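Local coordinates for dihydrolipoyl dehydrogenase (Elizabethkingia anophelis NUHP1, PDB 6UZI), which probably catalyses the NAD(+)-dependent oxidation of protein-bound dihydrolipoyl-lysine back to lipoyl-lysine, using one FAD per subunit and a redox-active disulfide, at residues A[14-19]-A[37-42]; A[49-54]-A[102-107]. All coordinates share one frame; numbering follows the deposited sequence.

Interaction 1: A[14-19]-A[37-42]; sequences VAVIGS and TVIIEK. With FAD (flavin-adenine dinucleotide), chain E.
Strands 14-17 and 37-41 run side by side in parallel, Val-14 level with Thr-37 and Ile-17 with Ile-40, their axes 4.7 Å apart at an angle of 17°. Four backbone bonds join them: Val-38 N gives to Val-14 O, Val-16 N to Val-38 O, Ile-40 N to Val-16 O, and Gly-18 N to Ile-40 O. On one face, turned to helix 21-32, the side chains of Val-16 and Ile-39 cross at a slant, Val-16 CB 4.1 Å from Ile-39 CG1. Ile-39 is extended, with CG1 anti to the backbone N (chi1 -174°), which carries CD1 along the strand to within 3.8 Å of Ser-19 CA. The other face holds Ala-15, whose CB meets Val-38 CG1. At the strand ends Glu-41 bends at chi2 (53°) and brings its carboxylate back to the turn. Ser-19 OG gives to Glu-41 OE1 at 2.6 Å, while Ser-19 N reaches the same oxygen nearly in line with its C-O bond. Ribose O3B of FAD also gives to Glu-41 OE1, at 2.7 Å, and OE2 is shared by ribose O2B and Tyr-43 N. Gly-18, the glycine of the turn, brings its CA close to ribose O4B. This is the beta-alpha-beta unit of a Rossmann-type dinucleotide fold, with glycine-rich turn and ribose-binding acid at the two strand ends.

Interaction 2: A[49-54]-A[102-107]; sequences TCLNVG and QTTKGI. With FAD (flavin-adenine dinucleotide), chain E.
Leu-51, on the short helix 48-52 that carries the redox-active Cys-50, pushes its two methyls against helix 89-113, a helix-to-helix packing beside the FAD site of a disulfide oxidoreductase. Its CG stands anti to the backbone N (chi1 165°), which turns the fork toward 102-107. Along 102-107, Thr-103 comes first: its CB lies 3.4 Å from Leu-51 CD1, and the two side chains run antiparallel past each other. The Thr-103 hydroxyl is turned back to its own helix, bonded to Val-99 O, so it is the carbon side that meets the leucine; Arg-396 of the second subunit packs on this threonine too. Next, Thr-104 lies square across Leu-51, OG1 close to CD2, and that hydroxyl makes a weak bond to Val-100 O. Asn-52 lies across Thr-104, its ND2 bonded to Gly-48 O; its OD1, 4.0 Å from Thr-104 OG1, is too far for a bond there and has a weak one to Thr-45 OG1. One turn after Thr-103, Ile-107 sets end methyl against end methyl, CD1 at 3.6 Å from Leu-51 CD2, and also touches Leu-46 and Tyr-24. Cys-50, in the disulfide with Cys-55, and Thr-49 face the cofactor, and Thr-49 holds a phosphate with two bonds, its N giving to FAD O1A at 2.9 Å and its OG1 to FAD O2A at 2.8 Å.

The two contacts come one after the other along the chain: strand 37-41 of interaction 1 leads through a short loop into helix 48-52, and the chain returns with helix 89-113 to complete interaction 2. Their centres are 16 Å apart and the nearest atoms about 5 Å, so they do not meet. What they share is one FAD. Interaction 1 belongs to the five-stranded parallel sheet and takes the adenosine end, whereas 49-54 bonds the adenosine-side phosphate and reaches the flavin. The loop between them ties in as well, since Gly-47 N bonds Ser-19 OG and Leu-46 touches both Glu-41 and Ile-107. Consecutive elements thus follow the cofactor from its adenosine towards the redox disulfide.

Interaction 1: A[14-19]-A[37-42]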
loop_
_atom_site.group_PDB
_atom_site.type_symbol
_atom_site.label_atom_id
_atom_site.label_comp_id
_atom_site.label_asym_id
_atom_site.label_seq_id
_atom_site.Cartn_x
_atom_site.Cartn_y
_atom_site.Cartn_z
ATOM N N VAL A 14 -15.030 -13.870 -32.356
ATOM C CA VAL A 14 -14.760 -14.467 -31.055
ATOM C C VAL A 14 -16.012 -14.347 -30.204
ATOM O O VAL A 14 -16.629 -13.279 -30.145
ATOM C CB VAL A 14 -13.582 -13.772 -30.344
ATOM C CG1 VAL A 14 -13.348 -14.391 -28.979
ATOM C CG2 VAL A 14 -12.319 -13.821 -31.200
ATOM N N ALA A 15 -16.375 -15.434 -29.536
ATOM C CA ALA A 15 -17.441 -15.430 -28.548
ATOM C C ALA A 15 -16.840 -15.748 -27.192
ATOM O O ALA A 15 -15.932 -16.580 -27.083
ATOM C CB ALA A 15 -18.536 -16.442 -28.877
ATOM N N VAL A 16 -17.326 -15.055 -26.169
ATOM C CA VAL A 16 -16.859 -15.238 -24.805
ATOM C C VAL A 16 -18.066 -15.632 -23.977
ATOM O O VAL A 16 -19.034 -14.870 -23.876
ATOM C CB VAL A 16 -16.194 -13.968 -24.254
ATOM C CG1 VAL A 16 -15.695 -14.197 -22.837
ATOM C CG2 VAL A 16 -15.055 -13.522 -25.171
ATOM N N ILE A 17 -18.024 -16.826 -23.408
ATOM C CA ILE A 17 -19.106 -17.326 -22.572
ATOM C C ILE A 17 -18.691 -17.113 -21.126
ATOM O O ILE A 17 -17.754 -17.752 -20.640
ATOM C CB ILE A 17 -19.429 -18.797 -22.864
ATOM C CG1 ILE A 17 -19.716 -18.992 -24.355
ATOM C CG2 ILE A 17 -20.621 -19.244 -22.040
ATOM C CD1 ILE A 17 -19.974 -20.413 -24.737
ATOM N N GLY A 18 -19.374 -16.195 -20.446
ATOM C CA GLY A 18 -19.040 -15.829 -19.084
ATOM C C GLY A 18 -18.553 -14.399 -19.012
ATOM O O GLY A 18 -17.697 -14.005 -19.806
ATOM N N SER A 19 -19.085 -13.602 -18.087
ATOM C CA SER A 19 -18.729 -12.191 -17.996
ATOM C C SER A 19 -17.983 -11.862 -16.705
ATOM O O SER A 19 -18.032 -10.725 -16.225
ATOM C CB SER A 19 -19.975 -11.320 -18.140
ATOM O OG SER A 19 -20.788 -11.386 -16.984
ATOM N N THR A 37 -16.450 -9.154 -31.638
ATOM C CA THR A 37 -16.519 -9.924 -30.405
ATOM C C THR A 37 -17.900 -9.841 -29.766
ATOM O O THR A 37 -18.535 -8.781 -29.750
ATOM C CB THR A 37 -15.460 -9.434 -29.420
ATOM O OG1 THR A 37 -14.202 -9.350 -30.094
ATOM C CG2 THR A 37 -15.326 -10.399 -28.258
ATOM N N VAL A 38 -18.351 -10.961 -29.223
ATOM C CA VAL A 38 -19.600 -11.024 -28.483
ATOM C C VAL A 38 -19.325 -11.700 -27.147
ATOM O O VAL A 38 -18.472 -12.592 -27.051
ATOM C CB VAL A 38 -20.700 -11.772 -29.272
ATOM C CG1 VAL A 38 -20.259 -13.191 -29.603
ATOM C CG2 VAL A 38 -22.010 -11.777 -28.499
ATOM N N ILE A 39 -20.016 -11.247 -26.107
ATOM C CA ILE A 39 -19.903 -11.829 -24.779
ATOM C C ILE A 39 -21.305 -12.194 -24.312
ATOM O O ILE A 39 -22.265 -11.448 -24.541
ATOM C CB ILE A 39 -19.198 -10.876 -23.786
ATOM C CG1 ILE A 39 -18.955 -11.577 -22.453
ATOM C CG2 ILE A 39 -19.996 -9.591 -23.587
ATOM C CD1 ILE A 39 -18.050 -10.792 -21.503
ATOM N N ILE A 40 -21.427 -13.358 -23.681
ATOM C CA ILE A 40 -22.711 -13.910 -23.277
ATOM C C ILE A 40 -22.699 -14.082 -21.763
ATOM O O ILE A 40 -21.737 -14.621 -21.206
ATOM C CB ILE A 40 -22.985 -15.246 -23.992
ATOM C CG1 ILE A 40 -22.955 -15.043 -25.508
ATOM C CG2 ILE A 40 -24.331 -15.824 -23.570
ATOM C CD1 ILE A 40 -22.738 -16.302 -26.294
ATOM N N GLU A 41 -23.761 -13.616 -21.103
ATOM C CA GLU A 41 -23.907 -13.724 -19.655
ATOM C C GLU A 41 -25.328 -14.120 -19.282
ATOM O O GLU A 41 -26.290 -13.491 -19.734
ATOM C CB GLU A 41 -23.551 -12.415 -18.953
ATOM C CG GLU A 41 -23.839 -12.452 -17.458
ATOM C CD GLU A 41 -23.185 -13.637 -16.761
ATOM O OE1 GLU A 41 -21.934 -13.730 -16.749
ATOM O OE2 GLU A 41 -23.932 -14.483 -16.232
ATOM N N LYS A 42 -25.447 -15.158 -18.444
ATOM C CA LYS A 42 -26.743 -15.638 -17.964
ATOM C C LYS A 42 -27.305 -14.770 -16.842
ATOM O O LYS A 42 -28.528 -14.689 -16.681
ATOM C CB LYS A 42 -26.612 -17.079 -17.470
ATOM C CG LYS A 42 -25.481 -17.260 -16.468
ATOM C CD LYS A 42 -25.689 -18.454 -15.570
ATOM C CE LYS A 42 -25.653 -19.726 -16.368
ATOM N NZ LYS A 42 -25.788 -20.920 -15.494
HETATM P PA FAD E . -16.599 -16.018 -12.817
HETATM O O1A FAD E . -16.297 -14.730 -12.148
HETATM O O2A FAD E . -16.740 -17.107 -11.749
HETATM O O5B FAD E . -18.024 -15.900 -13.528
HETATM C C5B FAD E . -18.157 -16.457 -14.846
HETATM C C4B FAD E . -19.507 -16.059 -15.382
HETATM O O4B FAD E . -19.950 -17.024 -16.352
HETATM C C3B FAD E . -20.638 -15.935 -14.349
HETATM O O3B FAD E . -21.078 -14.584 -14.309
HETATM C C2B FAD E . -21.752 -16.844 -14.899
HETATM O O2B FAD E . -23.048 -16.273 -14.744
HETATM C C1B FAD E . -21.357 -16.988 -16.366
HETATM N N9A FAD E . -21.816 -18.207 -17.012
HETATM C C8A FAD E . -21.573 -19.497 -16.612
HETATM N N7A FAD E . -22.057 -20.408 -17.419
HETATM C C5A FAD E . -22.668 -19.668 -18.425
HETATM C C6A FAD E . -23.363 -20.041 -19.587
HETATM N N6A FAD E . -23.534 -21.307 -19.978
HETATM N N1A FAD E . -23.859 -19.054 -20.366
HETATM C C2A FAD E . -23.661 -17.784 -19.997
HETATM N N3A FAD E . -23.014 -17.311 -18.928
HETATM C C4A FAD E . -22.534 -18.311 -18.175
HETATM N N1 FAD E . -10.574 -13.622 -6.148
HETATM C C2 FAD E . -9.561 -12.730 -6.028
HETATM O O2 FAD E . -8.650 -12.682 -6.853
HETATM N N3 FAD E . -9.550 -11.839 -4.969
HETATM C C4 FAD E . -10.505 -11.751 -3.972
HETATM O O4 FAD E . -10.402 -10.909 -3.081
HETATM C C4X FAD E . -11.578 -12.697 -4.109
HETATM N N5 FAD E . -12.542 -12.666 -3.235
HETATM C C5X FAD E . -13.601 -13.545 -3.412
HETATM C C6 FAD E . -14.671 -13.487 -2.521
HETATM C C7 FAD E . -15.788 -14.297 -2.688
HETATM C C7M FAD E . -16.932 -14.190 -1.714
HETATM C C8 FAD E . -15.839 -15.193 -3.772
HETATM C C8M FAD E . -17.061 -16.039 -4.021
HETATM C C9 FAD E . -14.763 -15.270 -4.650
HETATM C C9A FAD E . -13.651 -14.453 -4.484
HETATM N N10 FAD E . -12.576 -14.465 -5.393
HETATM C C10 FAD E . -11.529 -13.597 -5.236
HETATM C "C1'" FAD E . -12.576 -15.380 -6.540
HETATM C "C2'" FAD E . -13.031 -14.697 -7.823
HETATM O "O2'" FAD E . -14.427 -14.397 -7.775
HETATM C "C3'" FAD E . -12.713 -15.550 -9.052
HETATM O "O3'" FAD E . -11.396 -16.072 -8.946
HETATM C "C4'" FAD E . -12.841 -14.771 -10.361
HETATM O "O4'" FAD E . -14.132 -14.160 -10.389
HETATM C "C5'" FAD E . -12.609 -15.624 -11.590
HETATM O "O5'" FAD E . -13.721 -15.345 -12.460
HETATM P P FAD E . -13.898 -15.933 -13.968
HETATM O O1P FAD E . -13.830 -14.924 -15.055
HETATM O O2P FAD E . -13.029 -17.138 -14.263
HETATM O O3P FAD E . -15.398 -16.458 -13.777
#

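Interaction 2: A[49-54]-A[102-107]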
loop_
_atom_site.group_PDB
_atom_site.type_symbol
_atom_site.label_atom_id
_atom_site.label_comp_id
_atom_site.label_asym_id
_atom_site.label_seq_id
_atom_site.Cartn_x
_atom_site.Cartn_y
_atom_site.Cartn_z
ATOM N N THR A 49 -18.643 -13.669 -10.784
ATOM C CA THR A 49 -18.610 -13.937 -9.350
ATOM C C THR A 49 -17.948 -12.796 -8.594
ATOM O O THR A 49 -18.456 -12.343 -7.562
ATOM C CB THR A 49 -17.860 -15.240 -9.075
ATOM O OG1 THR A 49 -18.534 -16.329 -9.712
ATOM C CG2 THR A 49 -17.772 -15.490 -7.583
ATOM N N CYS A 50 -16.812 -12.312 -9.113
ATOM C CA CYS A 50 -15.989 -11.351 -8.383
ATOM C C CYS A 50 -16.750 -10.070 -8.070
ATOM O O CYS A 50 -16.591 -9.489 -6.989
ATOM C CB CYS A 50 -14.734 -11.043 -9.195
ATOM S SG CYS A 50 -13.540 -9.923 -8.422
ATOM N N LEU A 51 -17.586 -9.618 -9.001
ATOM C CA LEU A 51 -18.317 -8.373 -8.824
ATOM C C LEU A 51 -19.627 -8.570 -8.064
ATOM O O LEU A 51 -19.939 -7.802 -7.148
ATOM C CB LEU A 51 -18.589 -7.735 -10.188
ATOM C CG LEU A 51 -19.641 -6.629 -10.178
ATOM C CD1 LEU A 51 -19.263 -5.539 -9.197
ATOM C CD2 LEU A 51 -19.818 -6.058 -11.562
ATOM N N ASN A 52 -20.398 -9.590 -8.422
ATOM C CA ASN A 52 -21.767 -9.680 -7.936
ATOM C C ASN A 52 -21.870 -10.401 -6.596
ATOM O O ASN A 52 -22.694 -10.019 -5.754
ATOM C CB ASN A 52 -22.634 -10.371 -8.995
ATOM C CG ASN A 52 -22.639 -9.617 -10.327
ATOM O OD1 ASN A 52 -23.362 -8.636 -10.497
ATOM N ND2 ASN A 52 -21.816 -10.070 -11.269
ATOM N N VAL A 53 -21.044 -11.424 -6.370
ATOM C CA VAL A 53 -21.117 -12.223 -5.149
ATOM C C VAL A 53 -19.714 -12.575 -4.666
ATOM O O VAL A 53 -19.531 -13.551 -3.931
ATOM C CB VAL A 53 -21.948 -13.505 -5.367
ATOM C CG1 VAL A 53 -23.418 -13.178 -5.563
ATOM C CG2 VAL A 53 -21.413 -14.311 -6.550
ATOM N N GLY A 54 -18.715 -11.786 -5.062
ATOM C CA GLY A 54 -17.343 -12.138 -4.739
ATOM C C GLY A 54 -16.466 -11.048 -4.152
ATOM O O GLY A 54 -16.719 -10.574 -3.038
ATOM N N GLN A 102 -22.460 0.186 -8.895
ATOM C CA GLN A 102 -21.504 1.099 -9.516
ATOM C C GLN A 102 -20.608 0.362 -10.501
ATOM O O GLN A 102 -20.483 0.756 -11.666
ATOM C CB GLN A 102 -20.636 1.765 -8.446
ATOM C CG GLN A 102 -21.130 3.074 -7.866
ATOM C CD GLN A 102 -20.082 3.699 -6.952
ATOM O OE1 GLN A 102 -20.004 3.380 -5.761
ATOM N NE2 GLN A 102 -19.255 4.578 -7.516
ATOM N N THR A 103 -19.988 -0.728 -10.048
ATOM C CA THR A 103 -19.023 -1.437 -10.879
ATOM C C THR A 103 -19.692 -2.104 -12.080
ATOM O O THR A 103 -19.104 -2.167 -13.166
ATOM C CB THR A 103 -18.261 -2.443 -10.016
ATOM O OG1 THR A 103 -17.811 -1.789 -8.822
ATOM C CG2 THR A 103 -17.054 -3.015 -10.760
ATOM N N THR A 104 -20.919 -2.599 -11.905
ATOM C CA THR A 104 -21.662 -3.171 -13.025
ATOM C C THR A 104 -21.870 -2.143 -14.133
ATOM O O THR A 104 -21.708 -2.454 -15.320
ATOM C CB THR A 104 -23.018 -3.705 -12.536
ATOM O OG1 THR A 104 -22.839 -4.930 -11.817
ATOM C CG2 THR A 104 -23.944 -3.963 -13.693
ATOM N N LYS A 105 -22.232 -0.912 -13.770
ATOM C CA LYS A 105 -22.416 0.123 -14.781
ATOM C C LYS A 105 -21.112 0.427 -15.507
ATOM O O LYS A 105 -21.116 0.705 -16.711
ATOM C CB LYS A 105 -22.979 1.394 -14.144
ATOM C CG LYS A 105 -24.459 1.334 -13.823
ATOM C CD LYS A 105 -24.957 2.678 -13.316
ATOM C CE LYS A 105 -26.420 2.613 -12.904
ATOM N NZ LYS A 105 -26.904 3.946 -12.446
ATOM N N GLY A 106 -19.986 0.376 -14.791
ATOM C CA GLY A 106 -18.703 0.600 -15.435
ATOM C C GLY A 106 -18.375 -0.482 -16.441
ATOM O O GLY A 106 -17.839 -0.202 -17.518
ATOM N N ILE A 107 -18.719 -1.729 -16.122
ATOM C CA ILE A 107 -18.483 -2.811 -17.065
ATOM C C ILE A 107 -19.380 -2.658 -18.286
ATOM O O ILE A 107 -18.942 -2.880 -19.420
ATOM C CB ILE A 107 -18.690 -4.166 -16.374
ATOM C CG1 ILE A 107 -17.672 -4.336 -15.249
ATOM C CG2 ILE A 107 -18.556 -5.292 -17.380
ATOM C CD1 ILE A 107 -17.835 -5.611 -14.489
HETATM P PA FAD E . -16.599 -16.018 -12.817
HETATM O O1A FAD E . -16.297 -14.730 -12.148
HETATM O O2A FAD E . -16.740 -17.107 -11.749
HETATM O O5B FAD E . -18.024 -15.900 -13.528
HETATM C C5B FAD E . -18.157 -16.457 -14.846
HETATM C C4B FAD E . -19.507 -16.059 -15.382
HETATM O O4B FAD E . -19.950 -17.024 -16.352
HETATM C C3B FAD E . -20.638 -15.935 -14.349
HETATM O O3B FAD E . -21.078 -14.584 -14.309
HETATM C C2B FAD E . -21.752 -16.844 -14.899
HETATM O O2B FAD E . -23.048 -16.273 -14.744
HETATM C C1B FAD E . -21.357 -16.988 -16.366
HETATM N N9A FAD E . -21.816 -18.207 -17.012
HETATM C C8A FAD E . -21.573 -19.497 -16.612
HETATM N N7A FAD E . -22.057 -20.408 -17.419
HETATM C C5A FAD E . -22.668 -19.668 -18.425
HETATM C C6A FAD E . -23.363 -20.041 -19.587
HETATM N N6A FAD E . -23.534 -21.307 -19.978
HETATM N N1A FAD E . -23.859 -19.054 -20.366
HETATM C C2A FAD E . -23.661 -17.784 -19.997
HETATM N N3A FAD E . -23.014 -17.311 -18.928
HETATM C C4A FAD E . -22.534 -18.311 -18.175
HETATM N N1 FAD E . -10.574 -13.622 -6.148
HETATM C C2 FAD E . -9.561 -12.730 -6.028
HETATM O O2 FAD E . -8.650 -12.682 -6.853
HETATM N N3 FAD E . -9.550 -11.839 -4.969
HETATM C C4 FAD E . -10.505 -11.751 -3.972
HETATM O O4 FAD E . -10.402 -10.909 -3.081
HETATM C C4X FAD E . -11.578 -12.697 -4.109
HETATM N N5 FAD E . -12.542 -12.666 -3.235
HETATM C C5X FAD E . -13.601 -13.545 -3.412
HETATM C C6 FAD E . -14.671 -13.487 -2.521
HETATM C C7 FAD E . -15.788 -14.297 -2.688
HETATM C C7M FAD E . -16.932 -14.190 -1.714
HETATM C C8 FAD E . -15.839 -15.193 -3.772
HETATM C C8M FAD E . -17.061 -16.039 -4.021
HETATM C C9 FAD E . -14.763 -15.270 -4.650
HETATM C C9A FAD E . -13.651 -14.453 -4.484
HETATM N N10 FAD E . -12.576 -14.465 -5.393
HETATM C C10 FAD E . -11.529 -13.597 -5.236
HETATM C "C1'" FAD E . -12.576 -15.380 -6.540
HETATM C "C2'" FAD E . -13.031 -14.697 -7.823
HETATM O "O2'" FAD E . -14.427 -14.397 -7.775
HETATM C "C3'" FAD E . -12.713 -15.550 -9.052
HETATM O "O3'" FAD E . -11.396 -16.072 -8.946
HETATM C "C4'" FAD E . -12.841 -14.771 -10.361
HETATM O "O4'" FAD E . -14.132 -14.160 -10.389
HETATM C "C5'" FAD E . -12.609 -15.624 -11.590
HETATM O "O5'" FAD E . -13.721 -15.345 -12.460
HETATM P P FAD E . -13.898 -15.933 -13.968
HETATM O O1P FAD E . -13.830 -14.924 -15.055
HETATM O O2P FAD E . -13.029 -17.138 -14.263
HETATM O O3P FAD E . -15.398 -16.458 -13.777
#